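PDB 5AEG: sulfoquinovosidase from Escherichia coli, which hydrolyses sulfoquinovosyl diacylglycerides, the headgroup-bearing plant sulfolipids, and simple sulfoquinovosides to release sulfoquinovose for sulfoglycolysis. Local coordinates for residues 437-440 with 441-444; 384-387 with 388-391. All blocks are in the same frame, centred on the assembly; numbering follows the deposited sequence.

Interaction 1. Residues 437-440 with 441-444; sequences NYEA and LEET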
loop_
_atom_site.group_PDB
_atom_site.type_symbol
_atom_site.label_atom_id
_atom_site.label_comp_id
_atom_site.label_asym_id
_atom_site.label_seq_id
_atom_site.Cartn_x
_atom_site.Cartn_y
_atom_site.Cartn_z
ATOM N N ASN A 437 1.204 12.469 10.284
ATOM C CA ASN A 437 2.633 12.375 10.036
ATOM C C ASN A 437 3.165 13.444 9.068
ATOM O O ASN A 437 4.176 14.132 9.356
ATOM C CB ASN A 437 2.977 10.924 9.563
ATOM C CG ASN A 437 2.914 9.894 10.700
ATOM O OD1 ASN A 437 3.912 9.666 11.419
ATOM N ND2 ASN A 437 1.763 9.232 10.853
ATOM N N TYR A 438 2.512 13.566 7.907
ATOM C CA TYR A 438 2.914 14.502 6.876
ATOM C C TYR A 438 2.915 15.933 7.454
ATOM O O TYR A 438 3.849 16.658 7.247
ATOM C CB TYR A 438 1.907 14.421 5.722
ATOM C CG TYR A 438 2.136 15.372 4.630
ATOM C CD1 TYR A 438 2.986 15.066 3.607
ATOM C CD2 TYR A 438 1.523 16.652 4.645
ATOM C CE1 TYR A 438 3.225 15.980 2.585
ATOM C CE2 TYR A 438 1.750 17.564 3.623
ATOM C CZ TYR A 438 2.600 17.220 2.607
ATOM O OH TYR A 438 2.840 18.124 1.602
ATOM N N GLU A 439 1.858 16.291 8.205
ATOM C CA GLU A 439 1.771 17.655 8.820
ATOM C C GLU A 439 2.839 17.892 9.859
ATOM O O GLU A 439 3.428 18.989 9.921
ATOM C CB GLU A 439 0.353 17.983 9.329
ATOM C CG GLU A 439 -0.546 18.240 8.152
ATOM C CD GLU A 439 -2.003 18.584 8.496
ATOM O OE1 GLU A 439 -2.525 18.246 9.546
ATOM O OE2 GLU A 439 -2.644 19.107 7.595
ATOM N N ALA A 440 3.233 16.857 10.574
ATOM C CA ALA A 440 4.319 17.003 11.492
ATOM C C ALA A 440 5.595 17.430 10.787
ATOM O O ALA A 440 6.287 18.370 11.209
ATOM C CB ALA A 440 4.518 15.736 12.301
ATOM N N LEU A 441 5.866 16.806 9.645
ATOM C CA LEU A 441 6.997 17.200 8.831
ATOM C C LEU A 441 6.765 18.589 8.179
ATOM O O LEU A 441 7.692 19.414 8.097
ATOM C CB LEU A 441 7.326 16.226 7.674
ATOM C CG LEU A 441 8.146 14.934 7.999
ATOM C CD1 LEU A 441 7.565 14.171 9.111
ATOM C CD2 LEU A 441 8.247 14.089 6.727
ATOM N N GLU A 442 5.589 18.778 7.657
ATOM C CA GLU A 442 5.297 20.077 6.989
ATOM C C GLU A 442 5.549 21.235 8.001
ATOM O O GLU A 442 6.239 22.185 7.689
ATOM C CB GLU A 442 3.877 20.105 6.498
ATOM C CG GLU A 442 3.584 21.145 5.462
ATOM C CD GLU A 442 2.095 21.169 5.092
ATOM O OE1 GLU A 442 1.228 20.613 5.835
ATOM O OE2 GLU A 442 1.780 21.708 4.018
ATOM N N GLU A 443 5.034 21.085 9.207
ATOM C CA GLU A 443 5.123 22.109 10.216
ATOM C C GLU A 443 6.524 22.331 10.764
ATOM O O GLU A 443 6.737 23.361 11.315
ATOM C CB GLU A 443 4.116 21.861 11.338
ATOM C CG GLU A 443 2.699 22.003 10.820
ATOM C CD GLU A 443 1.642 21.574 11.761
ATOM O OE1 GLU A 443 1.936 21.264 12.923
ATOM O OE2 GLU A 443 0.475 21.499 11.332
ATOM N N THR A 444 7.475 21.419 10.581
ATOM C CA THR A 444 8.836 21.548 11.107
ATOM C C THR A 444 9.811 21.806 9.992
ATOM O O THR A 444 11.000 21.892 10.201
ATOM C CB THR A 444 9.305 20.289 11.843
ATOM O OG1 THR A 444 9.018 19.135 11.044
ATOM C CG2 THR A 444 8.637 20.148 13.195
#
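L441 N donates to N437 O at 3.2 Å, and the same carbonyl oxygen lies 3.4 Å from L441 CD1, so one methyl of the leucine rests against the backbone of the preceding turn. The amide side chain of N437 points elsewhere: its OD1 takes a hydrogen bond from W402 NE1 and its ND2 gives one to the carbonyl of W433. Y438 O receives E442 N in the carbonyl plane. Beside this bond the phenol, with CG anti to its own backbone N, swings out next to the extended chain of E442, which passes it at a slant and brings OE1 to 3.8 Å from Y438 CE2; ring and carboxylate planes are turned 61° apart. Elsewhere in the chain, Y464 meets the Y438 ring edge-to-face.

These residues form the last turns of helix 422-444, one of the outer helices of the family 31 (beta/alpha)8 barrel, with L441 directed at strands 401-404 and 451-454. E439 continues the i to i+4 ladder, its O bonded to E443 N at 2.7 Å. Its side chain runs alongside that of E442, their carboxylate planes close to parallel and E439 OE2 4.5 Å from E442 OE1, a spacing likely to be unfavourable for two negative charges; E439 OE1 is hydrogen-bonded to Y383 OH. E443 CG lies against E439 O, and the extended chain carries the carboxylate on to K391 and K387. At A440 the backbone oxygen is gripped twice by T444: its amide makes a weak, bent bond (122° at the hydrogen), and its hydroxyl donates a shorter one, OG1 to A440 O 2.8 Å. A chi1 of 48° sets OG1 between the threonine's backbone N and carbonyl carbon and turns it back toward that oxygen.

Interaction 2. Residues 384-387 with 388-391; sequences AWFK and EVIK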
loop_
_atom_site.group_PDB
_atom_site.type_symbol
_atom_site.label_atom_id
_atom_site.label_comp_id
_atom_site.label_asym_id
_atom_site.label_seq_id
_atom_site.Cartn_x
_atom_site.Cartn_y
_atom_site.Cartn_z
ATOM N N ALA A 384 -4.082 17.379 16.789
ATOM C CA ALA A 384 -3.034 18.370 17.110
ATOM C C ALA A 384 -2.049 17.887 18.135
ATOM O O ALA A 384 -0.823 18.073 17.973
ATOM C CB ALA A 384 -3.644 19.706 17.603
ATOM N N TRP A 385 -2.590 17.287 19.177
ATOM C CA TRP A 385 -1.802 16.742 20.292
ATOM C C TRP A 385 -0.852 15.646 19.819
ATOM O O TRP A 385 0.276 15.603 20.201
ATOM C CB TRP A 385 -2.735 16.139 21.346
ATOM C CG TRP A 385 -2.104 15.250 22.431
ATOM C CD1 TRP A 385 -1.314 15.636 23.496
ATOM C CD2 TRP A 385 -2.212 13.833 22.531
ATOM N NE1 TRP A 385 -0.952 14.546 24.240
ATOM C CE2 TRP A 385 -1.485 13.427 23.669
ATOM C CE3 TRP A 385 -2.889 12.862 21.797
ATOM C CZ2 TRP A 385 -1.411 12.111 24.060
ATOM C CZ3 TRP A 385 -2.816 11.565 22.188
ATOM C CH2 TRP A 385 -2.080 11.195 23.307
ATOM N N PHE A 386 -1.391 14.692 19.060
ATOM C CA PHE A 386 -0.591 13.563 18.614
ATOM C C PHE A 386 0.444 14.006 17.593
ATOM O O PHE A 386 1.561 13.525 17.594
ATOM C CB PHE A 386 -1.504 12.447 18.079
ATOM C CG PHE A 386 -0.936 11.085 18.254
ATOM C CD1 PHE A 386 -0.514 10.656 19.485
ATOM C CD2 PHE A 386 -0.788 10.229 17.184
ATOM C CE1 PHE A 386 -0.057 9.372 19.676
ATOM C CE2 PHE A 386 -0.244 8.971 17.355
ATOM C CZ PHE A 386 0.103 8.505 18.584
ATOM N N LYS A 387 0.099 14.940 16.725
ATOM C CA LYS A 387 1.098 15.563 15.883
ATOM C C LYS A 387 2.251 16.207 16.711
ATOM O O LYS A 387 3.410 16.149 16.330
ATOM C CB LYS A 387 0.405 16.522 14.941
ATOM C CG LYS A 387 1.359 17.377 14.109
ATOM C CD LYS A 387 0.727 17.750 12.778
ATOM C CE LYS A 387 -0.669 18.385 12.808
ATOM N NZ LYS A 387 -0.643 19.683 13.500
ATOM N N GLU A 388 1.946 16.808 17.869
ATOM C CA GLU A 388 3.014 17.351 18.745
ATOM C C GLU A 388 3.838 16.301 19.377
ATOM O O GLU A 388 5.049 16.490 19.583
ATOM C CB GLU A 388 2.459 18.310 19.867
ATOM C CG GLU A 388 1.872 19.594 19.271
ATOM C CD GLU A 388 2.853 20.456 18.472
ATOM O OE1 GLU A 388 3.980 20.632 19.007
ATOM O OE2 GLU A 388 2.510 20.960 17.336
ATOM N N VAL A 389 3.214 15.186 19.699
ATOM C CA VAL A 389 3.971 14.045 20.152
ATOM C C VAL A 389 5.035 13.699 19.100
ATOM O O VAL A 389 6.190 13.486 19.461
ATOM C CB VAL A 389 3.086 12.820 20.446
ATOM C CG1 VAL A 389 3.900 11.561 20.624
ATOM C CG2 VAL A 389 2.249 13.035 21.712
ATOM N N ILE A 390 4.634 13.609 17.832
ATOM C CA ILE A 390 5.583 13.302 16.777
ATOM C C ILE A 390 6.661 14.361 16.745
ATOM O O ILE A 390 7.857 14.035 16.697
ATOM C CB ILE A 390 4.897 13.130 15.360
ATOM C CG1 ILE A 390 4.000 11.874 15.331
ATOM C CG2 ILE A 390 5.957 12.890 14.280
ATOM C CD1 ILE A 390 2.953 11.855 14.205
ATOM N N LYS A 391 6.267 15.633 16.768
ATOM C CA LYS A 391 7.245 16.725 16.630
ATOM C C LYS A 391 8.240 16.788 17.772
ATOM O O LYS A 391 9.415 16.926 17.535
ATOM C CB LYS A 391 6.549 18.073 16.453
ATOM C CG LYS A 391 5.959 18.183 15.073
ATOM C CD LYS A 391 4.799 19.148 14.993
ATOM C CE LYS A 391 5.149 20.534 15.433
ATOM N NZ LYS A 391 3.905 21.346 15.139
#
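V389 CG2 sits over one face of the W385 indole, 4.2 Å above its plane and displaced toward the rim, while the same methyl approaches the F386 ring obliquely, 4.3 Å from CD1. A single branch of the valine thus touches two successive aromatic residues of the preceding turn. Two residues further along, on another side of the helix, the aliphatic parts of K387 and K391 lie side by side and point the same way, K387 CG 4.0 Å from K391 CD. K391 NZ then reaches back to E388, forming a salt bridge of 2.6 Å to OE2 on the syn side of the carboxylate, 27° out of its plane. The glutamate can meet it because its chain bends at chi2 (-61°), with CG packed 3.4 Å from A384 O. K391 also bonds to E443, as does K387, whose chain is folded at chi3 and chi4; the ammonium nitrogens of the two lysines are 5.1 Å apart. A methionine in place of K391 would probably leave E388 without its salt-bridge partner and take one of two lysine mates from E443.

Beneath these side chains, regular i to i+4 bonds, such as K391 N to K387 O at 2.9 Å, hold the turns in step. Helix 380-395 is an outer helix of the catalytic barrel: W385 and V389 face helix 343-351, F386 and I390 pack on I334 of strand 329-334, and K387, I390 and K391 border helix 422-444.

Interaction 2 comes first along the chain, on helix 380-395; strand 401-404 of the parallel barrel follows, and interaction 1 then lies near the end of helix 422-444. Their centres are 9 Å apart and the two helices are in direct contact within the TIM-barrel domain. E443 joins them through paired salt bridges, OE1 to K391 NZ and OE2 to K387 NZ, each 3.0 Å, while K387 CD packs 3.5 Å from E439 CB. The two outer helices flanking strand 401-404 in sequence are thereby tied directly to each other. That strand precedes the nucleophile D405, whose side chain is about 9 Å from that of N437 and about 10 Å from that of F386.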